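Side-chain contacts in sugar ABC transporter substrate-binding protein, BlMnBP1 (Bifidobacterium animalis subsp. lactis ATCC 27673, PDB 6I5R), which binds mannobiose and probably delivers manno-oligosaccharides to an ABC transporter for uptake into the cell: residues D96-M101 / N113-Y118; K169-F174 / Y244-D249; W285-M290 / I300-F305. All blocks are in the same frame, centred on the assembly; numbering follows the deposited sequence.

In the fold
The three contacts sample the two-lobed fold of a solute-binding protein, in which sugar is held between the lobes. Contact 1 lies on the opposite side of the chain's centre from the other two: its centre is about 40 Å from that of contact 2 and about 32 Å from that of contact 3, although contacts 1 and 3 reach the same mixed sheet. Contacts 2 and 3, with centres about 18 Å apart, touch directly, Thr246 OG1 lying 3.8 Å from Phe305 CZ. Contact 3 supplies Trp285 and Gln289 to the mannobiose pocket. From across the fold, the Met101 side chain in contact 1 stays about 12 Å from the nearest mannose.

Contact 1: D96-M101 / N113-Y118; sequences DSWDIM and NYFVPY
The side chains of Trp98 and Phe115 cross at about a right angle in one lobe of the periplasmic binding protein fold, where residues 96-101 lead into strand 100-102 of the sheet and residues 113-118 form an irregular loop that follows it. The encounter is narrow: Trp98 CH2, at the far end of the six-membered ring, comes to 3.7 Å from Phe115 CE1, with Phe115 CD1 next in line at 4.0 Å. The two aromatic groups thus touch through a few ring carbons, and they illustrate how a loop without regular structure can be fitted to a strand by a few well-placed rings.

The tryptophan reaches the loop because its CG lies between the backbone N and the carbonyl carbon (chi1 58°). Met101 then works on both rings from the strand. Its terminal methyl CE sits 3.6 Å above the centre of the Trp98 indole, covering one face, while its CG stands near the plane of the Phe115 ring at an edge, 4.3 Å from Phe115 CE1. The phenylalanine is lined from its own segment too, with Tyr114 CB lying over one face of the ring.

No hydrogen bond joins the two segments, which cohere here through apolar surfaces. Leu91 of helix 83-93 touches Trp98, Tyr114 and Phe115 alike, so one leucine of that helix links the three residues. Polar bonds position the backbone behind it: Asn326 ND2 donates to Trp98 O, and Asp99 OD2 accepts from the main-chain N of Thr41 in the neighbouring parallel strand. At the rim of the indole the chemistry changes, for Ser97 OG lies at the edge of the Trp98 ring, in its plane, and is hydrogen-bonded to Asn95 OD1.

Contact 2: K169-F174 / Y244-D249; sequences KTPEEF and YKTLYD
Thr246 carries this helix-to-helix contact almost by itself, projecting from the middle of helix 239-252 toward Pro171 and Phe174 in the first turn of helix 171-184. The backbones come near at the same place, Pro171 CA and Thr246 CA being 6.2 Å apart. From Thr246 CB the side chain forks into a polar and an apolar prong, each with its own partner. The methyl CG2 stands anti to the backbone N and reaches the phenylalanine ring obliquely, 3.8 Å from Phe174 CD2 and 4.0 Å from Phe174 CE2.

The other branch, OG1, lies beside the backbone N (chi1 -67°). It passes close to the proline, 4.0 Å from Pro171 CB, and is hydrogen-bonded to Ala242 O, one turn earlier in its own helix. A water also meets it, giving one hydrogen to Thr246 OG1 at 3.0 Å and another to Pro171 O at 3.1 Å. The same water lies at the edge of the Phe174 ring, in its plane, tucked between the two helices.

The start of helix 171-184 is fixed by Thr170 at the N-cap position, whose OG1 accepts a nearly straight bond (170°) from Glu173 N. Glu173 OE1 in turn receives Lys169 N, so the chain is tied down just ahead of the helix. On the partner helix, Lys245 NZ bridges to the syn lone pair of Asp249 OD2 one turn on. Phe174 also rests on Pro306, while Leu247 touches Ile411 of helix 409-420.

With no direct hydrogen bond between the segments, polar communication runs through a water that donates both ways. The threonine hydroxyl gives to its own helix and receives from that water, and its methyl supplies the apolar part of the join.

Contact 3: W285-M290 / I300-F305; sequences WAVPQM and IGYMPF. With BMA (beta-D-mannopyranose), chain B; BMA (beta-D-mannopyranose), chain C.
Val287 and Met290 pack against strand 300-304, while Trp285 and Gln289 of the same short segment meet the beta-1,4-linked mannobiose. One face of the Trp285 indole takes the C5-C6 side of the non-reducing mannose, whose C6 stands 3.4 Å above the ring plane, over its centre: the aromatic platform familiar from sugar-binding proteins. Ala286 CB backs the opposite face. Gln289, extended beyond CG, grips the other mannose with both ends of its amide, OE1 taking a short bond from O2 (2.5 Å) and NE2 giving one to O3 (3.2 Å, 164°). A leucine in place of Trp285 would probably leave the C5-C6 side of the non-reducing mannose without its flat support.

Behind this first shell, Val287 CG2 crosses to Tyr302 CD1 at 3.7 Å, and Met290 CB meets Ile300 CG2 at 4.1 Å. Tyr302 OH is hydrogen-bonded to Thr149 OG1 of strand 139-155. Trp265, Glu266 and Lys269, also in the pocket, come from helix 265-273, on which Met290 rests. The segments of helix 286-290 and strand 300-304 run nearly antiparallel (165°), their axes 8.7 Å apart, with strand 139-155 pairing alongside strand 300-304.

Contact 1: D96-M101 / N113-Y118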
loop_
_atom_site.group_PDB
_atom_site.type_symbol
_atom_site.label_atom_id
_atom_site.label_comp_id
_atom_site.label_asym_id
_atom_site.label_seq_id
_atom_site.Cartn_x
_atom_site.Cartn_y
_atom_site.Cartn_z
ATOM N N ASP A 96 -0.514 -24.650 -10.740
ATOM C CA ASP A 96 0.920 -24.436 -10.583
ATOM C C ASP A 96 1.478 -23.498 -11.654
ATOM O O ASP A 96 2.664 -23.547 -11.978
ATOM C CB ASP A 96 1.668 -25.773 -10.583
ATOM C CG ASP A 96 1.435 -26.580 -11.841
ATOM O OD1 ASP A 96 0.759 -26.070 -12.746
ATOM O OD2 ASP A 96 1.946 -27.730 -11.956
ATOM N N SER A 97 0.642 -22.614 -12.185
ATOM C CA SER A 97 1.047 -21.718 -13.271
ATOM C C SER A 97 1.819 -20.498 -12.813
ATOM O O SER A 97 2.144 -19.649 -13.638
ATOM C CB SER A 97 -0.181 -21.229 -14.019
ATOM O OG SER A 97 -0.973 -20.427 -13.167
ATOM N N TRP A 98 2.028 -20.339 -11.520
ATOM C CA TRP A 98 2.789 -19.229 -10.970
ATOM C C TRP A 98 3.572 -19.818 -9.815
ATOM O O TRP A 98 3.174 -20.827 -9.243
ATOM C CB TRP A 98 1.884 -18.074 -10.502
ATOM C CG TRP A 98 0.905 -18.510 -9.474
ATOM C CD1 TRP A 98 -0.290 -19.146 -9.689
ATOM C CD2 TRP A 98 1.028 -18.364 -8.051
ATOM N NE1 TRP A 98 -0.910 -19.406 -8.486
ATOM C CE2 TRP A 98 -0.115 -18.950 -7.468
ATOM C CE3 TRP A 98 1.993 -17.802 -7.221
ATOM C CZ2 TRP A 98 -0.315 -18.984 -6.102
ATOM C CZ3 TRP A 98 1.787 -17.831 -5.855
ATOM C CH2 TRP A 98 0.639 -18.421 -5.313
ATOM N N ASP A 99 4.679 -19.206 -9.488
ATOM C CA ASP A 99 5.498 -19.673 -8.380
ATOM C C ASP A 99 5.592 -18.665 -7.255
ATOM O O ASP A 99 5.534 -19.054 -6.087
ATOM C CB ASP A 99 6.895 -19.997 -8.898
ATOM C CG ASP A 99 6.869 -21.152 -9.901
ATOM O OD1 ASP A 99 6.681 -22.316 -9.462
ATOM O OD2 ASP A 99 6.992 -20.890 -11.118
ATOM N N ILE A 100 5.744 -17.396 -7.599
ATOM C CA ILE A 100 5.666 -16.281 -6.662
ATOM C C ILE A 100 4.676 -15.274 -7.223
ATOM O O ILE A 100 4.741 -14.956 -8.411
ATOM C CB ILE A 100 7.017 -15.569 -6.482
ATOM C CG1 ILE A 100 8.091 -16.483 -5.948
ATOM C CG2 ILE A 100 6.849 -14.331 -5.557
ATOM C CD1 ILE A 100 9.459 -15.943 -6.281
ATOM N N MET A 101 3.801 -14.736 -6.364
ATOM C CA MET A 101 3.019 -13.554 -6.709
ATOM C C MET A 101 3.043 -12.580 -5.535
ATOM O O MET A 101 3.408 -12.934 -4.408
ATOM C CB MET A 101 1.558 -13.878 -7.068
ATOM C CG MET A 101 0.728 -14.361 -5.927
ATOM S SD MET A 101 -1.057 -14.262 -6.225
ATOM C CE MET A 101 -1.189 -15.397 -7.641
ATOM N N ASN A 113 -4.288 -22.058 2.582
ATOM C CA ASN A 113 -4.873 -22.752 1.438
ATOM C C ASN A 113 -4.166 -22.435 0.131
ATOM O O ASN A 113 -4.464 -23.069 -0.887
ATOM C CB ASN A 113 -6.352 -22.409 1.276
ATOM C CG ASN A 113 -7.176 -22.956 2.397
ATOM O OD1 ASN A 113 -6.826 -23.974 2.986
ATOM N ND2 ASN A 113 -8.277 -22.298 2.706
ATOM N N TYR A 114 -3.239 -21.507 0.141
ATOM C CA TYR A 114 -2.619 -21.004 -1.070
ATOM C C TYR A 114 -1.105 -20.874 -0.999
ATOM O O TYR A 114 -0.451 -21.049 -2.032
ATOM C CB TYR A 114 -3.197 -19.613 -1.415
ATOM C CG TYR A 114 -4.677 -19.572 -1.768
ATOM C CD1 TYR A 114 -5.154 -20.242 -2.888
ATOM C CD2 TYR A 114 -5.588 -18.829 -1.006
ATOM C CE1 TYR A 114 -6.483 -20.187 -3.242
ATOM C CE2 TYR A 114 -6.947 -18.798 -1.347
ATOM C CZ TYR A 114 -7.376 -19.471 -2.479
ATOM O OH TYR A 114 -8.713 -19.436 -2.839
ATOM N N PHE A 115 -0.524 -20.557 0.160
ATOM C CA PHE A 115 0.823 -20.033 0.228
ATOM C C PHE A 115 1.676 -20.909 1.122
ATOM O O PHE A 115 1.200 -21.485 2.115
ATOM C CB PHE A 115 0.855 -18.575 0.766
ATOM C CG PHE A 115 0.139 -17.584 -0.121
ATOM C CD1 PHE A 115 0.541 -17.378 -1.430
ATOM C CD2 PHE A 115 -0.939 -16.884 0.345
ATOM C CE1 PHE A 115 -0.143 -16.502 -2.243
ATOM C CE2 PHE A 115 -1.616 -16.007 -0.463
ATOM C CZ PHE A 115 -1.223 -15.829 -1.763
ATOM N N VAL A 116 2.944 -20.988 0.753
ATOM C CA VAL A 116 3.941 -21.705 1.558
ATOM C C VAL A 116 4.268 -20.883 2.799
ATOM O O VAL A 116 4.606 -19.700 2.676
ATOM C CB VAL A 116 5.205 -21.948 0.739
ATOM C CG1 VAL A 116 6.263 -22.670 1.594
ATOM C CG2 VAL A 116 4.889 -22.725 -0.528
ATOM N N PRO A 117 4.237 -21.460 3.995
ATOM C CA PRO A 117 4.716 -20.709 5.165
ATOM C C PRO A 117 6.228 -20.554 5.093
ATOM O O PRO A 117 6.949 -21.512 4.812
ATOM C CB PRO A 117 4.273 -21.575 6.360
ATOM C CG PRO A 117 4.122 -22.961 5.800
ATOM C CD PRO A 117 3.777 -22.822 4.334
ATOM N N TYR A 118 6.696 -19.317 5.278
ATOM C CA TYR A 118 8.122 -19.045 5.340
ATOM C C TYR A 118 8.735 -19.557 6.634
ATOM O O TYR A 118 9.942 -19.789 6.672
ATOM C CB TYR A 118 8.404 -17.538 5.247
ATOM C CG TYR A 118 8.162 -16.966 3.873
ATOM C CD1 TYR A 118 9.109 -17.090 2.863
ATOM C CD2 TYR A 118 6.992 -16.282 3.589
ATOM C CE1 TYR A 118 8.879 -16.563 1.599
ATOM C CE2 TYR A 118 6.741 -15.801 2.344
ATOM C CZ TYR A 118 7.676 -15.915 1.352
ATOM O OH TYR A 118 7.383 -15.390 0.116
#

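Contact 2: K169-F174 / Y244-D249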
loop_
_atom_site.group_PDB
_atom_site.type_symbol
_atom_site.label_atom_id
_atom_site.label_comp_id
_atom_site.label_asym_id
_atom_site.label_seq_id
_atom_site.Cartn_x
_atom_site.Cartn_y
_atom_site.Cartn_z
ATOM N N LYS A 169 -1.719 20.644 8.143
ATOM C CA LYS A 169 -1.710 19.597 9.146
ATOM C C LYS A 169 -3.086 19.165 9.605
ATOM O O LYS A 169 -3.180 18.230 10.407
ATOM C CB LYS A 169 -0.898 20.060 10.362
ATOM C CG LYS A 169 0.580 20.309 10.056
ATOM C CD LYS A 169 1.313 20.963 11.235
ATOM C CE LYS A 169 1.203 20.203 12.541
ATOM N NZ LYS A 169 1.514 21.079 13.729
ATOM N N THR A 170 -4.139 19.831 9.156
ATOM C CA THR A 170 -5.516 19.496 9.463
ATOM C C THR A 170 -6.296 19.485 8.162
ATOM O O THR A 170 -5.840 20.028 7.151
ATOM C CB THR A 170 -6.129 20.531 10.407
ATOM O OG1 THR A 170 -6.378 21.714 9.636
ATOM C CG2 THR A 170 -5.149 20.812 11.564
ATOM N N PRO A 171 -7.480 18.882 8.154
ATOM C CA PRO A 171 -8.282 18.915 6.922
ATOM C C PRO A 171 -8.664 20.322 6.513
ATOM O O PRO A 171 -8.712 20.627 5.313
ATOM C CB PRO A 171 -9.504 18.061 7.281
ATOM C CG PRO A 171 -8.943 17.044 8.261
ATOM C CD PRO A 171 -8.001 17.892 9.122
ATOM N N GLU A 172 -8.937 21.193 7.488
ATOM C CA GLU A 172 -9.359 22.547 7.150
ATOM C C GLU A 172 -8.223 23.329 6.499
ATOM O O GLU A 172 -8.443 24.049 5.514
ATOM C CB GLU A 172 -9.884 23.256 8.400
ATOM C CG GLU A 172 -11.102 22.545 9.006
ATOM C CD GLU A 172 -10.798 21.582 10.181
ATOM O OE1 GLU A 172 -9.764 20.837 10.161
ATOM O OE2 GLU A 172 -11.649 21.585 11.132
ATOM N N GLU A 173 -7.003 23.179 7.020
ATOM C CA GLU A 173 -5.829 23.782 6.401
ATOM C C GLU A 173 -5.609 23.237 4.992
ATOM O O GLU A 173 -5.298 23.994 4.069
ATOM C CB GLU A 173 -4.594 23.547 7.280
ATOM C CG GLU A 173 -4.678 24.165 8.703
ATOM C CD GLU A 173 -3.357 24.101 9.489
ATOM O OE1 GLU A 173 -2.434 23.345 9.087
ATOM O OE2 GLU A 173 -3.250 24.826 10.532
ATOM N N PHE A 174 -5.784 21.923 4.801
ATOM C CA PHE A 174 -5.602 21.335 3.470
ATOM C C PHE A 174 -6.560 21.963 2.461
ATOM O O PHE A 174 -6.150 22.354 1.366
ATOM C CB PHE A 174 -5.803 19.808 3.534
ATOM C CG PHE A 174 -5.395 19.058 2.274
ATOM C CD1 PHE A 174 -4.104 19.145 1.781
ATOM C CD2 PHE A 174 -6.292 18.256 1.604
ATOM C CE1 PHE A 174 -3.744 18.436 0.648
ATOM C CE2 PHE A 174 -5.922 17.564 0.470
ATOM C CZ PHE A 174 -4.655 17.655 0.005
ATOM N N TYR A 244 -12.117 10.409 4.692
ATOM C CA TYR A 244 -13.037 10.328 3.569
ATOM C C TYR A 244 -13.673 11.667 3.270
ATOM O O TYR A 244 -13.946 11.956 2.108
ATOM C CB TYR A 244 -14.117 9.290 3.847
ATOM C CG TYR A 244 -13.551 7.887 4.033
ATOM C CD1 TYR A 244 -12.831 7.275 3.019
ATOM C CD2 TYR A 244 -13.711 7.209 5.217
ATOM C CE1 TYR A 244 -12.305 6.011 3.192
ATOM C CE2 TYR A 244 -13.177 5.958 5.400
ATOM C CZ TYR A 244 -12.497 5.358 4.377
ATOM O OH TYR A 244 -11.992 4.080 4.578
ATOM N N LYS A 245 -13.917 12.483 4.302
ATOM C CA LYS A 245 -14.428 13.828 4.069
ATOM C C LYS A 245 -13.387 14.704 3.378
ATOM O O LYS A 245 -13.744 15.651 2.680
ATOM C CB LYS A 245 -14.860 14.458 5.393
ATOM C CG LYS A 245 -15.374 15.892 5.281
ATOM C CD LYS A 245 -15.892 16.335 6.650
ATOM C CE LYS A 245 -16.886 17.521 6.542
ATOM N NZ LYS A 245 -16.195 18.739 6.032
ATOM N N THR A 246 -12.105 14.436 3.587
ATOM C CA THR A 246 -11.089 15.157 2.828
ATOM C C THR A 246 -11.291 14.958 1.335
ATOM O O THR A 246 -11.289 15.919 0.555
ATOM C CB THR A 246 -9.698 14.692 3.243
ATOM O OG1 THR A 246 -9.445 15.083 4.602
ATOM C CG2 THR A 246 -8.649 15.302 2.324
ATOM N N LEU A 247 -11.450 13.706 0.910
ATOM C CA LEU A 247 -11.685 13.453 -0.508
ATOM C C LEU A 247 -13.008 14.067 -0.946
ATOM O O LEU A 247 -13.082 14.736 -1.982
ATOM C CB LEU A 247 -11.683 11.956 -0.795
ATOM C CG LEU A 247 -12.063 11.584 -2.217
ATOM C CD1 LEU A 247 -11.096 12.109 -3.226
ATOM C CD2 LEU A 247 -12.121 10.052 -2.307
ATOM N N TYR A 248 -14.067 13.826 -0.168
ATOM C CA TYR A 248 -15.385 14.358 -0.500
ATOM C C TYR A 248 -15.322 15.871 -0.702
ATOM O O TYR A 248 -15.795 16.397 -1.710
ATOM C CB TYR A 248 -16.403 14.019 0.604
ATOM C CG TYR A 248 -17.813 14.464 0.280
ATOM C CD1 TYR A 248 -18.189 15.794 0.410
ATOM C CD2 TYR A 248 -18.759 13.569 -0.194
ATOM C CE1 TYR A 248 -19.440 16.222 0.068
ATOM C CE2 TYR A 248 -20.047 13.985 -0.507
ATOM C CZ TYR A 248 -20.373 15.328 -0.383
ATOM O OH TYR A 248 -21.630 15.788 -0.698
ATOM N N ASP A 249 -14.733 16.575 0.257
ATOM C CA ASP A 249 -14.736 18.037 0.198
ATOM C C ASP A 249 -13.910 18.544 -0.967
ATOM O O ASP A 249 -14.270 19.537 -1.607
ATOM C CB ASP A 249 -14.181 18.621 1.500
ATOM C CG ASP A 249 -15.171 18.562 2.631
ATOM O OD1 ASP A 249 -16.361 18.265 2.378
ATOM O OD2 ASP A 249 -14.739 18.791 3.780
HETATM O O HOH W 1 -9.441 17.983 3.791
#

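Contact 3: W285-M290 / I300-F305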
loop_
_atom_site.group_PDB
_atom_site.type_symbol
_atom_site.label_atom_id
_atom_site.label_comp_id
_atom_site.label_asym_id
_atom_site.label_seq_id
_atom_site.Cartn_x
_atom_site.Cartn_y
_atom_site.Cartn_z
ATOM N N TRP A 285 5.914 5.018 -2.098
ATOM C CA TRP A 285 6.420 4.347 -3.291
ATOM C C TRP A 285 6.254 5.206 -4.543
ATOM O O TRP A 285 6.970 4.998 -5.529
ATOM C CB TRP A 285 5.705 3.000 -3.478
ATOM C CG TRP A 285 4.251 3.192 -3.547
ATOM C CD1 TRP A 285 3.363 3.084 -2.523
ATOM C CD2 TRP A 285 3.486 3.545 -4.707
ATOM N NE1 TRP A 285 2.093 3.357 -2.972
ATOM C CE2 TRP A 285 2.145 3.654 -4.301
ATOM C CE3 TRP A 285 3.812 3.792 -6.040
ATOM C CZ2 TRP A 285 1.135 3.990 -5.173
ATOM C CZ3 TRP A 285 2.803 4.143 -6.911
ATOM C CH2 TRP A 285 1.480 4.212 -6.480
ATOM N N ALA A 286 5.356 6.189 -4.513
ATOM C CA ALA A 286 5.066 6.989 -5.694
ATOM C C ALA A 286 6.091 8.092 -5.911
ATOM O O ALA A 286 6.245 8.568 -7.038
ATOM C CB ALA A 286 3.652 7.579 -5.582
ATOM N N VAL A 287 6.826 8.464 -4.865
ATOM C CA VAL A 287 7.759 9.584 -4.988
ATOM C C VAL A 287 8.778 9.366 -6.088
ATOM O O VAL A 287 8.890 10.231 -6.978
ATOM C CB VAL A 287 8.420 9.856 -3.604
ATOM C CG1 VAL A 287 9.453 10.953 -3.721
ATOM C CG2 VAL A 287 7.367 10.238 -2.592
ATOM N N PRO A 288 9.526 8.256 -6.133
ATOM C CA PRO A 288 10.489 8.093 -7.239
ATOM C C PRO A 288 9.826 8.037 -8.609
ATOM O O PRO A 288 10.411 8.481 -9.600
ATOM C CB PRO A 288 11.199 6.769 -6.895
ATOM C CG PRO A 288 10.210 6.003 -6.065
ATOM C CD PRO A 288 9.554 7.101 -5.211
ATOM N N GLN A 289 8.615 7.495 -8.699
ATOM C CA GLN A 289 7.945 7.422 -9.993
ATOM C C GLN A 289 7.553 8.803 -10.495
ATOM O O GLN A 289 7.562 9.061 -11.708
ATOM C CB GLN A 289 6.714 6.535 -9.880
ATOM C CG GLN A 289 7.008 5.092 -9.577
ATOM C CD GLN A 289 5.778 4.196 -9.633
ATOM O OE1 GLN A 289 4.826 4.462 -10.349
ATOM N NE2 GLN A 289 5.801 3.142 -8.851
ATOM N N MET A 290 7.101 9.675 -9.589
ATOM C CA MET A 290 6.857 11.065 -9.963
ATOM C C MET A 290 8.159 11.778 -10.320
ATOM O O MET A 290 8.200 12.572 -11.258
ATOM C CB MET A 290 6.170 11.809 -8.820
ATOM C CG MET A 290 4.858 11.195 -8.319
ATOM S SD MET A 290 3.622 11.164 -9.589
ATOM C CE MET A 290 2.448 9.953 -8.932
ATOM N N ILE A 300 9.321 17.590 -6.522
ATOM C CA ILE A 300 8.478 16.581 -5.883
ATOM C C ILE A 300 8.815 16.506 -4.405
ATOM O O ILE A 300 9.960 16.250 -4.030
ATOM C CB ILE A 300 8.662 15.202 -6.542
ATOM C CG1 ILE A 300 8.376 15.249 -8.032
ATOM C CG2 ILE A 300 7.752 14.182 -5.853
ATOM C CD1 ILE A 300 7.075 15.815 -8.390
ATOM N N GLY A 301 7.796 16.666 -3.557
ATOM C CA GLY A 301 7.939 16.497 -2.134
ATOM C C GLY A 301 6.950 15.460 -1.625
ATOM O O GLY A 301 6.093 14.964 -2.349
ATOM N N TYR A 302 7.088 15.139 -0.356
ATOM C CA TYR A 302 6.233 14.138 0.261
ATOM C C TYR A 302 5.894 14.634 1.655
ATOM O O TYR A 302 6.790 15.002 2.416
ATOM C CB TYR A 302 6.935 12.778 0.292
ATOM C CG TYR A 302 6.048 11.679 0.748
ATOM C CD1 TYR A 302 4.959 11.263 -0.007
ATOM C CD2 TYR A 302 6.326 11.023 1.913
ATOM C CE1 TYR A 302 4.143 10.214 0.450
ATOM C CE2 TYR A 302 5.529 10.008 2.367
ATOM C CZ TYR A 302 4.469 9.595 1.634
ATOM O OH TYR A 302 3.743 8.547 2.185
ATOM N N MET A 303 4.611 14.700 1.964
ATOM C CA MET A 303 4.180 15.219 3.245
ATOM C C MET A 303 3.271 14.235 3.947
ATOM O O MET A 303 2.637 13.384 3.310
ATOM C CB MET A 303 3.430 16.543 3.083
ATOM C CG MET A 303 2.239 16.452 2.162
ATOM S SD MET A 303 1.374 18.025 2.199
ATOM C CE MET A 303 0.066 17.590 3.276
ATOM N N PRO A 304 3.162 14.348 5.259
ATOM C CA PRO A 304 2.165 13.552 5.977
ATOM C C PRO A 304 0.764 13.927 5.529
ATOM O O PRO A 304 0.511 15.049 5.090
ATOM C CB PRO A 304 2.417 13.908 7.448
ATOM C CG PRO A 304 3.806 14.536 7.464
ATOM C CD PRO A 304 3.929 15.229 6.168
ATOM N N PHE A 305 -0.148 12.970 5.628
ATOM C CA PHE A 305 -1.552 13.280 5.427
ATOM C C PHE A 305 -1.967 14.337 6.447
ATOM O O PHE A 305 -1.545 14.280 7.604
ATOM C CB PHE A 305 -2.440 12.027 5.580
ATOM C CG PHE A 305 -3.879 12.239 5.102
ATOM C CD1 PHE A 305 -4.861 12.672 5.984
ATOM C CD2 PHE A 305 -4.231 12.046 3.779
ATOM C CE1 PHE A 305 -6.149 12.904 5.560
ATOM C CE2 PHE A 305 -5.525 12.278 3.351
ATOM C CZ PHE A 305 -6.491 12.706 4.251
HETATM C C1 BMA B . 0.673 0.418 -8.303
HETATM C C2 BMA B . -0.579 -0.328 -7.751
HETATM C C3 BMA B . -0.668 -0.066 -6.280
HETATM C C4 BMA B . 0.672 -0.289 -5.586
HETATM C C5 BMA B . 1.776 0.537 -6.248
HETATM C C6 BMA B . 3.131 0.271 -5.623
HETATM O O2 BMA B . -0.419 -1.742 -7.847
HETATM O O3 BMA B . -1.659 -0.871 -5.634
HETATM O O4 BMA B . 0.537 0.127 -4.252
HETATM O O5 BMA B . 1.844 0.146 -7.630
HETATM O O6 BMA B . 3.527 -1.094 -5.839
HETATM C C1 BMA C . 2.730 1.063 -13.039
HETATM C C2 BMA C . 3.449 1.503 -11.739
HETATM C C3 BMA C . 2.815 0.794 -10.550
HETATM C C4 BMA C . 1.310 0.842 -10.621
HETATM C C5 BMA C . 0.806 0.395 -12.000
HETATM C C6 BMA C . -0.701 0.404 -12.083
HETATM O O1 BMA C . 3.284 1.890 -14.011
HETATM O O2 BMA C . 3.191 2.933 -11.562
HETATM O O3 BMA C . 3.248 1.323 -9.345
HETATM O O4 BMA C . 0.742 -0.019 -9.634
HETATM O O5 BMA C . 1.366 1.249 -12.984
HETATM O O6 BMA C . -1.032 -0.400 -13.221
#